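Local coordinates for penicillin-binding protein (Bacillus halodurans, PDB 3TG9) that probably binds penicillin and related beta-lactams through a serine beta-lactamase-like domain, at residues F192-L197 / K214-S219; I63-L68 / I158-V163. One frame throughout, in Å; residues are numbered along the deposited sequence.

Contact 1. Residues F192-L197 / K214-S219; sequences FAFDTL and KTNLYS
Phe194 and Leu217 mark the nearest approach of the two backbones, their CA atoms 6.4 Å apart. Residues 192-197 form an irregular loop, in which Thr196 N is hydrogen-bonded to Ala193 O, while residues 214-219 leave the end of strand 213-215 and bend so that Ser219 N bonds to Asn216 O. Each segment therefore turns within itself, and the meeting between them is made by one aromatic ring set against a turn.

The CB of Phe194 points toward residues 214-219, and chi1 of -75° sets CG anti to the carbonyl carbon. From there the ring receives Leu217 CA over one face in a CH-pi contact, 4.2 Å from the centroid and 10° off the normal. On the same side, Leu217 O stands above the ring plane, 3.6 Å from Phe194 CD2. Asn216 brings OD1 to 3.8 Å from Phe194 CE1, an oblique approach with ring and amide planes 59° apart; its ND2 is hydrogen-bonded to Pro294 O, which anchors the amide.

Leu217 O also accepts a hydrogen bond from Tyr218 OH of the second subunit, and the reciprocal bond is made by this chain's Tyr218. Phe194 itself packs on Tyr218 of that subunit and on Tyr231 of its own chain.

The CA-H over the face makes dispersion the likely main attraction; both oxygens lie above the ring plane, not placed to accept from its C-H groups. The turn also supplies subunit-interface bonds, so this buried packing is itself part of the dimer interface.

Contact 2. Residues I63-L68 / I158-V163; sequences IAICQL and ILLGLV
Ile65 meets both Leu160 and Val163 with the outer half of its side chain, bridging one turn of the facing helix. Its CG1 lies 4.1 Å from Leu160 CD2, and its terminal CD1 is likewise 4.1 Å from Val163 CG1. The same methyl approaches the backbone, with Ile65 CD1 3.8 Å from Leu160 O. Two torsions steer it there: CG1 stands anti to the carbonyl carbon (chi1 -78°), and chi2 of -69° bends CD1 away from an extended course. The Ile65 side chain crosses those of Leu160 and Val163 at about a right angle.

Behind the side chains both segments are regular helix, as the Gln67 N to Ile63 O and Val163 N to Leu159 O bonds attest. The nearest CA pair, Ile65 and Leu160, is 7.4 Å apart. Helix 93-98 adds a third wall, Ile93 touching both residues of that pair, while Leu80 lies against Val163.

The contact joins helix 58-70 to helix 155-168; the former begins at Lys58 of a probable SxxK motif, as in serine penicillin-binding enzymes, and Leu160 lies near that motif without touching it. Apolar side chains make this buried interface, with the Leu160 carbonyl oxygen the one polar atom touched, so its cohesion comes from hydrophobic and dispersion forces.

From the N terminus, the chain first lays down helix 58-70 and passes through helix 93-98 before helix 155-168 returns to it; contact 2 thus closes a loop of 89 residues, mostly without regular structure, by pairing two helices. Contact 1 follows after helix 172-182, closing a much shorter loop of 16 residues that contains strand 205-207 and the start of strand 213-215. The two closures are in series, neither nested nor crossed. The centres of contact 1 and contact 2 lie about 25 Å apart. Contact 2 ties helices inside one subunit, whereas contact 1 fastens a loop to the turn that follows strand 213-215, where the second subunit packs.

Contact 1. Residues F192-L197 / K214-S219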
loop_
_atom_site.group_PDB
_atom_site.type_symbol
_atom_site.label_atom_id
_atom_site.label_comp_id
_atom_site.label_asym_id
_atom_site.label_seq_id
_atom_site.Cartn_x
_atom_site.Cartn_y
_atom_site.Cartn_z
ATOM N N PHE B 192 7.397 9.353 -6.938
ATOM C CA PHE B 192 6.301 9.323 -5.982
ATOM C C PHE B 192 6.407 8.074 -5.121
ATOM O O PHE B 192 6.885 7.032 -5.582
ATOM C CB PHE B 192 4.940 9.329 -6.691
ATOM C CG PHE B 192 4.769 10.444 -7.679
ATOM C CD1 PHE B 192 5.342 11.682 -7.451
ATOM C CD2 PHE B 192 4.016 10.255 -8.830
ATOM C CE1 PHE B 192 5.183 12.711 -8.359
ATOM C CE2 PHE B 192 3.854 11.278 -9.746
ATOM C CZ PHE B 192 4.435 12.506 -9.513
ATOM N N ALA B 193 5.957 8.192 -3.876
ATOM C CA ALA B 193 5.927 7.070 -2.948
ATOM C C ALA B 193 4.494 6.590 -2.833
ATOM O O ALA B 193 3.568 7.386 -2.932
ATOM C CB ALA B 193 6.459 7.487 -1.587
ATOM N N PHE B 194 4.318 5.287 -2.625
ATOM C CA PHE B 194 2.994 4.682 -2.619
ATOM C C PHE B 194 2.090 5.283 -1.545
ATOM O O PHE B 194 0.873 5.354 -1.721
ATOM C CB PHE B 194 3.094 3.167 -2.391
ATOM C CG PHE B 194 3.574 2.387 -3.586
ATOM C CD1 PHE B 194 2.939 2.510 -4.820
ATOM C CD2 PHE B 194 4.644 1.506 -3.470
ATOM C CE1 PHE B 194 3.378 1.788 -5.914
ATOM C CE2 PHE B 194 5.081 0.775 -4.557
ATOM C CZ PHE B 194 4.451 0.914 -5.784
ATOM N N ASP B 195 2.678 5.697 -0.424
ATOM C CA ASP B 195 1.875 6.127 0.723
ATOM C C ASP B 195 1.598 7.622 0.646
ATOM O O ASP B 195 0.925 8.188 1.508
ATOM C CB ASP B 195 2.527 5.734 2.058
ATOM C CG ASP B 195 3.950 6.248 2.189
ATOM O OD1 ASP B 195 4.623 6.437 1.155
ATOM O OD2 ASP B 195 4.400 6.466 3.327
ATOM N N THR B 196 2.101 8.251 -0.413
ATOM C CA THR B 196 1.831 9.659 -0.661
ATOM C C THR B 196 1.558 9.897 -2.142
ATOM O O THR B 196 1.923 10.933 -2.688
ATOM C CB THR B 196 2.990 10.570 -0.182
ATOM O OG1 THR B 196 4.200 10.203 -0.851
ATOM C CG2 THR B 196 3.208 10.431 1.327
ATOM N N LEU B 197 0.899 8.939 -2.786
ATOM C CA LEU B 197 0.588 9.068 -4.210
ATOM C C LEU B 197 -0.264 10.308 -4.502
ATOM O O LEU B 197 -1.321 10.501 -3.901
ATOM C CB LEU B 197 -0.131 7.820 -4.732
ATOM C CG LEU B 197 0.688 6.614 -5.190
ATOM C CD1 LEU B 197 -0.223 5.660 -5.932
ATOM C CD2 LEU B 197 1.861 7.029 -6.078
ATOM N N LYS B 214 -4.531 -7.858 -7.530
ATOM C CA LYS B 214 -4.112 -7.066 -6.387
ATOM C C LYS B 214 -3.254 -5.933 -6.907
ATOM O O LYS B 214 -2.786 -5.986 -8.038
ATOM C CB LYS B 214 -3.353 -7.917 -5.365
ATOM C CG LYS B 214 -1.948 -8.332 -5.775
ATOM C CD LYS B 214 -1.313 -9.210 -4.702
ATOM C CE LYS B 214 0.142 -9.541 -5.035
ATOM N NZ LYS B 214 0.799 -10.285 -3.919
ATOM N N THR B 215 -3.083 -4.886 -6.110
ATOM C CA THR B 215 -2.210 -3.791 -6.509
ATOM C C THR B 215 -0.772 -4.065 -6.058
ATOM O O THR B 215 -0.535 -4.932 -5.226
ATOM C CB THR B 215 -2.724 -2.430 -6.001
ATOM O OG1 THR B 215 -2.888 -2.469 -4.576
ATOM C CG2 THR B 215 -4.061 -2.113 -6.648
ATOM N N ASN B 216 0.186 -3.335 -6.625
ATOM C CA ASN B 216 1.595 -3.654 -6.436
ATOM C C ASN B 216 2.257 -2.934 -5.258
ATOM O O ASN B 216 3.481 -2.867 -5.180
ATOM C CB ASN B 216 2.366 -3.383 -7.724
ATOM C CG ASN B 216 2.281 -1.941 -8.158
ATOM O OD1 ASN B 216 1.595 -1.134 -7.535
ATOM N ND2 ASN B 216 2.982 -1.602 -9.237
ATOM N N LEU B 217 1.435 -2.417 -4.347
ATOM C CA LEU B 217 1.888 -1.605 -3.217
ATOM C C LEU B 217 2.948 -2.267 -2.360
ATOM O O LEU B 217 3.769 -1.584 -1.760
ATOM C CB LEU B 217 0.712 -1.276 -2.297
ATOM C CG LEU B 217 -0.199 -0.095 -2.575
ATOM C CD1 LEU B 217 -0.774 -0.119 -3.967
ATOM C CD2 LEU B 217 -1.321 -0.124 -1.532
ATOM N N TYR B 218 2.896 -3.594 -2.258
ATOM C CA TYR B 218 3.841 -4.317 -1.425
ATOM C C TYR B 218 4.804 -5.150 -2.261
ATOM O O TYR B 218 5.479 -6.034 -1.729
ATOM C CB TYR B 218 3.099 -5.211 -0.421
ATOM C CG TYR B 218 2.035 -4.479 0.354
ATOM C CD1 TYR B 218 2.379 -3.539 1.314
ATOM C CD2 TYR B 218 0.684 -4.707 0.113
ATOM C CE1 TYR B 218 1.408 -2.852 2.023
ATOM C CE2 TYR B 218 -0.299 -4.025 0.820
ATOM C CZ TYR B 218 0.074 -3.103 1.774
ATOM O OH TYR B 218 -0.875 -2.427 2.494
ATOM N N SER B 219 4.873 -4.855 -3.557
ATOM C CA SER B 219 5.680 -5.630 -4.496
ATOM C C SER B 219 6.908 -4.886 -5.018
ATOM O O SER B 219 7.788 -5.496 -5.624
ATOM C CB SER B 219 4.830 -6.058 -5.693
ATOM O OG SER B 219 3.687 -6.771 -5.276
#

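Contact 2. Residues I63-L68 / I158-V163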
loop_
_atom_site.group_PDB
_atom_site.type_symbol
_atom_site.label_atom_id
_atom_site.label_comp_id
_atom_site.label_asym_id
_atom_site.label_seq_id
_atom_site.Cartn_x
_atom_site.Cartn_y
_atom_site.Cartn_z
ATOM N N ILE B 63 21.711 10.072 -17.587
ATOM C CA ILE B 63 21.723 11.485 -17.945
ATOM C C ILE B 63 22.331 12.301 -16.802
ATOM O O ILE B 63 23.177 13.169 -17.018
ATOM C CB ILE B 63 20.299 11.996 -18.237
ATOM C CG1 ILE B 63 19.703 11.276 -19.445
ATOM C CG2 ILE B 63 20.293 13.513 -18.459
ATOM C CD1 ILE B 63 18.309 11.771 -19.821
ATOM N N ALA B 64 21.896 12.016 -15.580
ATOM C CA ALA B 64 22.379 12.744 -14.410
ATOM C C ALA B 64 23.883 12.562 -14.239
ATOM O O ALA B 64 24.607 13.520 -13.967
ATOM C CB ALA B 64 21.643 12.285 -13.157
ATOM N N ILE B 65 24.347 11.327 -14.399
ATOM C CA ILE B 65 25.762 11.007 -14.231
ATOM C C ILE B 65 26.605 11.707 -15.290
ATOM O O ILE B 65 27.715 12.173 -15.014
ATOM C CB ILE B 65 26.013 9.497 -14.310
ATOM C CG1 ILE B 65 25.633 8.825 -12.990
ATOM C CG2 ILE B 65 27.477 9.223 -14.640
ATOM C CD1 ILE B 65 26.551 9.187 -11.839
ATOM N N CYS B 66 26.069 11.786 -16.501
ATOM C CA CYS B 66 26.755 12.482 -17.586
ATOM C C CYS B 66 26.831 13.980 -17.310
ATOM O O CYS B 66 27.833 14.613 -17.625
ATOM C CB CYS B 66 26.064 12.210 -18.921
ATOM S SG CYS B 66 26.246 10.507 -19.460
ATOM N N GLN B 67 25.785 14.543 -16.706
ATOM C CA GLN B 67 25.780 15.973 -16.392
ATOM C C GLN B 67 26.879 16.330 -15.405
ATOM O O GLN B 67 27.470 17.409 -15.484
ATOM C CB GLN B 67 24.442 16.416 -15.816
ATOM C CG GLN B 67 23.288 16.377 -16.779
ATOM C CD GLN B 67 21.998 16.782 -16.108
ATOM O OE1 GLN B 67 21.841 16.596 -14.901
ATOM N NE2 GLN B 67 21.068 17.341 -16.878
ATOM N N LEU B 68 27.141 15.429 -14.467
ATOM C CA LEU B 68 28.212 15.633 -13.503
ATOM C C LEU B 68 29.561 15.571 -14.210
ATOM O O LEU B 68 30.482 16.321 -13.884
ATOM C CB LEU B 68 28.147 14.587 -12.393
ATOM C CG LEU B 68 26.868 14.594 -11.550
ATOM C CD1 LEU B 68 26.934 13.512 -10.501
ATOM C CD2 LEU B 68 26.650 15.957 -10.914
ATOM N N ILE B 158 21.908 1.407 -8.701
ATOM C CA ILE B 158 21.832 1.935 -7.339
ATOM C C ILE B 158 23.149 2.630 -7.005
ATOM O O ILE B 158 23.158 3.765 -6.526
ATOM C CB ILE B 158 21.588 0.831 -6.285
ATOM C CG1 ILE B 158 20.201 0.215 -6.457
ATOM C CG2 ILE B 158 21.750 1.411 -4.887
ATOM C CD1 ILE B 158 19.077 1.192 -6.180
ATOM N N LEU B 159 24.262 1.939 -7.261
ATOM C CA LEU B 159 25.590 2.496 -7.001
ATOM C C LEU B 159 25.798 3.831 -7.718
ATOM O O LEU B 159 26.349 4.772 -7.144
ATOM C CB LEU B 159 26.689 1.494 -7.374
ATOM C CG LEU B 159 26.715 0.209 -6.534
ATOM C CD1 LEU B 159 27.673 -0.831 -7.105
ATOM C CD2 LEU B 159 27.046 0.519 -5.081
ATOM N N LEU B 160 25.362 3.914 -8.972
ATOM C CA LEU B 160 25.424 5.177 -9.697
ATOM C C LEU B 160 24.592 6.263 -8.989
ATOM O O LEU B 160 25.002 7.417 -8.902
ATOM C CB LEU B 160 24.972 4.992 -11.148
ATOM C CG LEU B 160 25.939 4.319 -12.140
ATOM C CD1 LEU B 160 25.258 4.082 -13.481
ATOM C CD2 LEU B 160 27.217 5.131 -12.338
ATOM N N GLY B 161 23.426 5.888 -8.477
ATOM C CA GLY B 161 22.593 6.830 -7.747
ATOM C C GLY B 161 23.301 7.377 -6.523
ATOM O O GLY B 161 23.229 8.569 -6.218
ATOM N N LEU B 162 23.992 6.490 -5.815
ATOM C CA LEU B 162 24.778 6.879 -4.653
ATOM C C LEU B 162 25.924 7.815 -5.039
ATOM O O LEU B 162 26.314 8.686 -4.264
ATOM C CB LEU B 162 25.293 5.637 -3.924
ATOM C CG LEU B 162 24.153 4.909 -3.208
ATOM C CD1 LEU B 162 24.596 3.583 -2.611
ATOM C CD2 LEU B 162 23.564 5.814 -2.136
ATOM N N VAL B 163 26.460 7.645 -6.241
ATOM C CA VAL B 163 27.494 8.550 -6.721
ATOM C C VAL B 163 26.903 9.928 -6.989
ATOM O O VAL B 163 27.478 10.942 -6.603
ATOM C CB VAL B 163 28.196 8.007 -7.979
ATOM C CG1 VAL B 163 29.085 9.077 -8.592
ATOM C CG2 VAL B 163 29.002 6.757 -7.630
#